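Local coordinates for protein tapirin (Caldicellulosiruptor kristjanssonii, PDB 6N2B) that probably binds cellulose, serving as an adhesin that attaches the extremely thermophilic bacterium to plant biomass, and carries a calcium ion in its C-terminal domain, at residues Cys250-Gly260 against Ile272-Pro282. Sequence-based numbering, arbitrary orientation.
Sequences CKGPEVIVNGG and IQNKLVFNGAP
Val255 and Val257 each use both backbone groups to hold the strand of Leu276: Val255 N donates to Lys275 O, Val277 N to Val255 O (2.9 Å), Val257 N to Val277 O (2.8 Å) and Asn279 N to Val257 O. At the preceding corner Gln273 N bonds to Cys250 O. On the inward face, Val257 lies beside Phe278 with its CB over the ring, 4.2 Å from the centroid, a CH-pi contact; Tyr309 meets the same ring edge-to-face. Val255 splits its branches: CG1, anti to the backbone N (chi1 178°), touches Leu276 CD1 at 3.7 Å, while CG2 reaches Ile272 CD1. These are parallel strands of successive coils in a right-handed beta-helix, strand 234-236 flanking one side and 300-303 the other, with like positions stacked into ladders. On the outer face Ile256 CD1 packs against Val277 CB, and Glu254 runs alongside Lys275; Lys275 NZ makes a salt bridge to Glu254 OE2 (3.3 Å), its hydrogen bond weak, and Glu254 OE1 forms a salt bridge with Arg233. The turn before the strands is tied by Asn274 ND2, which donates to Pro253 O at 2.9 Å, in the carbonyl plane with a C=O...N angle of 147°. A water there donates to Gly252 O and accepts from Asn274 N and Lys275 N. Beyond the strands, a second water joins Val257 O and Gly259 O to Gly280 N, and a third links Gly259 N to Gly280 O.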
loop_
_atom_site.group_PDB
_atom_site.type_symbol
_atom_site.label_atom_id
_atom_site.label_comp_id
_atom_site.label_asym_id
_atom_site.label_seq_id
_atom_site.Cartn_x
_atom_site.Cartn_y
_atom_site.Cartn_z
ATOM N N CYS A 250 -2.957 -6.064 -2.328
ATOM C CA CYS A 250 -2.931 -5.927 -3.777
ATOM C C CYS A 250 -3.275 -7.267 -4.397
ATOM O O CYS A 250 -2.542 -8.244 -4.214
ATOM C CB CYS A 250 -1.575 -5.457 -4.290
ATOM S SG CYS A 250 -1.549 -5.510 -6.104
ATOM N N LYS A 251 -4.379 -7.316 -5.134
ATOM C CA LYS A 251 -4.801 -8.570 -5.731
ATOM C C LYS A 251 -4.478 -8.651 -7.221
ATOM O O LYS A 251 -4.858 -9.627 -7.874
ATOM C CB LYS A 251 -6.281 -8.797 -5.449
ATOM C CG LYS A 251 -6.511 -9.075 -3.962
ATOM C CD LYS A 251 -7.725 -9.952 -3.693
ATOM C CE LYS A 251 -7.460 -11.444 -3.883
ATOM N NZ LYS A 251 -8.563 -12.271 -3.286
ATOM N N GLY A 252 -3.734 -7.673 -7.754
ATOM C CA GLY A 252 -3.230 -7.712 -9.111
ATOM C C GLY A 252 -1.795 -8.216 -9.233
ATOM O O GLY A 252 -1.190 -8.710 -8.273
ATOM N N PRO A 253 -1.226 -8.101 -10.441
ATOM C CA PRO A 253 0.044 -8.796 -10.732
ATOM C C PRO A 253 1.334 -8.136 -10.227
ATOM O O PRO A 253 2.348 -8.841 -10.126
ATOM C CB PRO A 253 0.053 -8.877 -12.271
ATOM C CG PRO A 253 -0.884 -7.828 -12.733
ATOM C CD PRO A 253 -1.936 -7.705 -11.670
ATOM N N GLU A 254 1.371 -6.832 -9.951
ATOM C CA GLU A 254 2.602 -6.192 -9.495
ATOM C C GLU A 254 2.273 -5.153 -8.442
ATOM O O GLU A 254 1.172 -4.596 -8.425
ATOM C CB GLU A 254 3.404 -5.466 -10.605
ATOM C CG GLU A 254 3.317 -6.013 -12.037
ATOM C CD GLU A 254 4.039 -5.118 -13.067
ATOM O OE1 GLU A 254 3.356 -4.403 -13.844
ATOM O OE2 GLU A 254 5.292 -5.124 -13.083
ATOM N N VAL A 255 3.247 -4.905 -7.565
ATOM C CA VAL A 255 3.341 -3.679 -6.787
ATOM C C VAL A 255 4.742 -3.167 -7.020
ATOM O O VAL A 255 5.708 -3.778 -6.563
ATOM C CB VAL A 255 3.084 -3.879 -5.291
ATOM C CG1 VAL A 255 3.260 -2.543 -4.557
ATOM C CG2 VAL A 255 1.693 -4.421 -5.052
ATOM N N ILE A 256 4.866 -2.068 -7.743
ATOM C CA ILE A 256 6.163 -1.541 -8.137
ATOM C C ILE A 256 6.356 -0.222 -7.416
ATOM O O ILE A 256 5.645 0.751 -7.686
ATOM C CB ILE A 256 6.268 -1.353 -9.653
ATOM C CG1 ILE A 256 5.765 -2.609 -10.398
ATOM C CG2 ILE A 256 7.685 -0.952 -10.023
ATOM C CD1 ILE A 256 6.648 -3.856 -10.278
ATOM N N VAL A 257 7.322 -0.180 -6.510
ATOM C CA VAL A 257 7.688 1.045 -5.808
ATOM C C VAL A 257 8.963 1.578 -6.456
ATOM O O VAL A 257 10.022 0.953 -6.357
ATOM C CB VAL A 257 7.873 0.790 -4.307
ATOM C CG1 VAL A 257 8.409 2.038 -3.613
ATOM C CG2 VAL A 257 6.556 0.328 -3.687
ATOM N N ASN A 258 8.866 2.727 -7.129
ATOM C CA ASN A 258 9.981 3.322 -7.854
ATOM C C ASN A 258 10.545 4.521 -7.102
ATOM O O ASN A 258 9.900 5.084 -6.212
ATOM C CB ASN A 258 9.558 3.761 -9.258
ATOM C CG ASN A 258 9.331 2.587 -10.199
ATOM O OD1 ASN A 258 10.001 1.557 -10.114
ATOM N ND2 ASN A 258 8.376 2.743 -11.107
ATOM N N GLY A 259 11.769 4.912 -7.485
ATOM C CA GLY A 259 12.427 6.080 -6.921
ATOM C C GLY A 259 12.845 5.890 -5.471
ATOM O O GLY A 259 12.819 4.787 -4.920
ATOM N N GLY A 260 13.227 7.010 -4.848
ATOM C CA GLY A 260 13.650 7.033 -3.467
ATOM C C GLY A 260 12.694 7.783 -2.547
ATOM O O GLY A 260 11.634 8.258 -2.935
ATOM N N ILE A 272 0.503 -9.440 -1.057
ATOM C CA ILE A 272 0.970 -9.194 -2.412
ATOM C C ILE A 272 0.631 -10.426 -3.239
ATOM O O ILE A 272 1.318 -11.454 -3.151
ATOM C CB ILE A 272 2.467 -8.892 -2.452
ATOM C CG1 ILE A 272 2.780 -7.722 -1.511
ATOM C CG2 ILE A 272 2.918 -8.630 -3.880
ATOM C CD1 ILE A 272 2.062 -6.426 -1.848
ATOM N N GLN A 273 -0.416 -10.318 -4.061
ATOM C CA GLN A 273 -0.921 -11.460 -4.825
ATOM C C GLN A 273 0.170 -12.146 -5.648
ATOM O O GLN A 273 0.268 -13.379 -5.653
ATOM C CB GLN A 273 -2.058 -11.004 -5.737
ATOM C CG GLN A 273 -2.446 -12.000 -6.814
ATOM C CD GLN A 273 -3.255 -13.138 -6.249
ATOM O OE1 GLN A 273 -3.925 -12.993 -5.225
ATOM N NE2 GLN A 273 -3.196 -14.284 -6.909
ATOM N N ASN A 274 0.991 -11.373 -6.366
ATOM C CA ASN A 274 2.035 -11.968 -7.197
ATOM C C ASN A 274 3.432 -11.470 -6.840
ATOM O O ASN A 274 4.226 -12.245 -6.295
ATOM C CB ASN A 274 1.735 -11.738 -8.676
ATOM C CG ASN A 274 2.808 -12.316 -9.574
ATOM O OD1 ASN A 274 3.038 -13.533 -9.582
ATOM N ND2 ASN A 274 3.488 -11.448 -10.326
ATOM N N LYS A 275 3.773 -10.217 -7.148
ATOM C CA LYS A 275 5.147 -9.732 -7.040
ATOM C C LYS A 275 5.190 -8.337 -6.410
ATOM O O LYS A 275 4.291 -7.513 -6.628
ATOM C CB LYS A 275 5.820 -9.750 -8.441
ATOM C CG LYS A 275 6.532 -8.472 -8.883
ATOM C CD LYS A 275 7.109 -8.596 -10.311
ATOM C CE LYS A 275 6.114 -8.143 -11.388
ATOM N NZ LYS A 275 6.715 -8.085 -12.761
ATOM N N LEU A 276 6.229 -8.086 -5.605
ATOM C CA LEU A 276 6.505 -6.774 -5.025
ATOM C C LEU A 276 7.936 -6.392 -5.373
ATOM O O LEU A 276 8.847 -7.217 -5.260
ATOM C CB LEU A 276 6.302 -6.776 -3.502
ATOM C CG LEU A 276 6.826 -5.604 -2.661
ATOM C CD1 LEU A 276 6.268 -4.275 -3.170
ATOM C CD2 LEU A 276 6.466 -5.807 -1.192
ATOM N N VAL A 277 8.140 -5.161 -5.824
ATOM C CA VAL A 277 9.455 -4.741 -6.284
ATOM C C VAL A 277 9.720 -3.336 -5.771
ATOM O O VAL A 277 9.021 -2.393 -6.153
ATOM C CB VAL A 277 9.579 -4.778 -7.820
ATOM C CG1 VAL A 277 10.980 -4.412 -8.250
ATOM C CG2 VAL A 277 9.229 -6.148 -8.349
ATOM N N PHE A 278 10.718 -3.194 -4.907
ATOM C CA PHE A 278 11.331 -1.898 -4.648
ATOM C C PHE A 278 12.462 -1.727 -5.649
ATOM O O PHE A 278 13.457 -2.451 -5.597
ATOM C CB PHE A 278 11.850 -1.804 -3.224
ATOM C CG PHE A 278 10.781 -1.614 -2.218
ATOM C CD1 PHE A 278 10.052 -2.691 -1.762
ATOM C CD2 PHE A 278 10.497 -0.351 -1.721
ATOM C CE1 PHE A 278 9.056 -2.517 -0.823
ATOM C CE2 PHE A 278 9.508 -0.174 -0.780
ATOM C CZ PHE A 278 8.789 -1.265 -0.328
ATOM N N ASN A 279 12.315 -0.769 -6.558
ATOM C CA ASN A 279 13.178 -0.752 -7.730
ATOM C C ASN A 279 14.568 -0.204 -7.445
ATOM O O ASN A 279 15.530 -0.603 -8.110
ATOM C CB ASN A 279 12.521 0.055 -8.833
ATOM C CG ASN A 279 12.664 -0.605 -10.161
ATOM O OD1 ASN A 279 12.059 -1.651 -10.403
ATOM N ND2 ASN A 279 13.480 -0.019 -11.037
ATOM N N GLY A 280 14.698 0.706 -6.489
ATOM C CA GLY A 280 16.002 1.247 -6.179
ATOM C C GLY A 280 16.012 2.689 -5.720
ATOM O O GLY A 280 15.447 3.577 -6.367
ATOM N N ALA A 281 16.692 2.935 -4.608
ATOM C CA ALA A 281 16.788 4.258 -4.032
ATOM C C ALA A 281 18.229 4.752 -4.034
ATOM O O ALA A 281 19.157 3.960 -3.842
ATOM C CB ALA A 281 16.256 4.263 -2.594
ATOM N N PRO A 282 18.443 6.043 -4.284
ATOM C CA PRO A 282 19.759 6.640 -4.042
ATOM C C PRO A 282 20.118 6.577 -2.569
ATOM O O PRO A 282 19.254 6.714 -1.699
ATOM C CB PRO A 282 19.572 8.092 -4.489
ATOM C CG PRO A 282 18.434 8.059 -5.418
ATOM C CD PRO A 282 17.522 6.981 -4.940
HETATM O O HOH W 1 1.286 -8.715 -6.918
HETATM O O HOH W 2 12.275 2.328 -5.256
HETATM O O HOH W 3 13.645 2.939 -8.461
#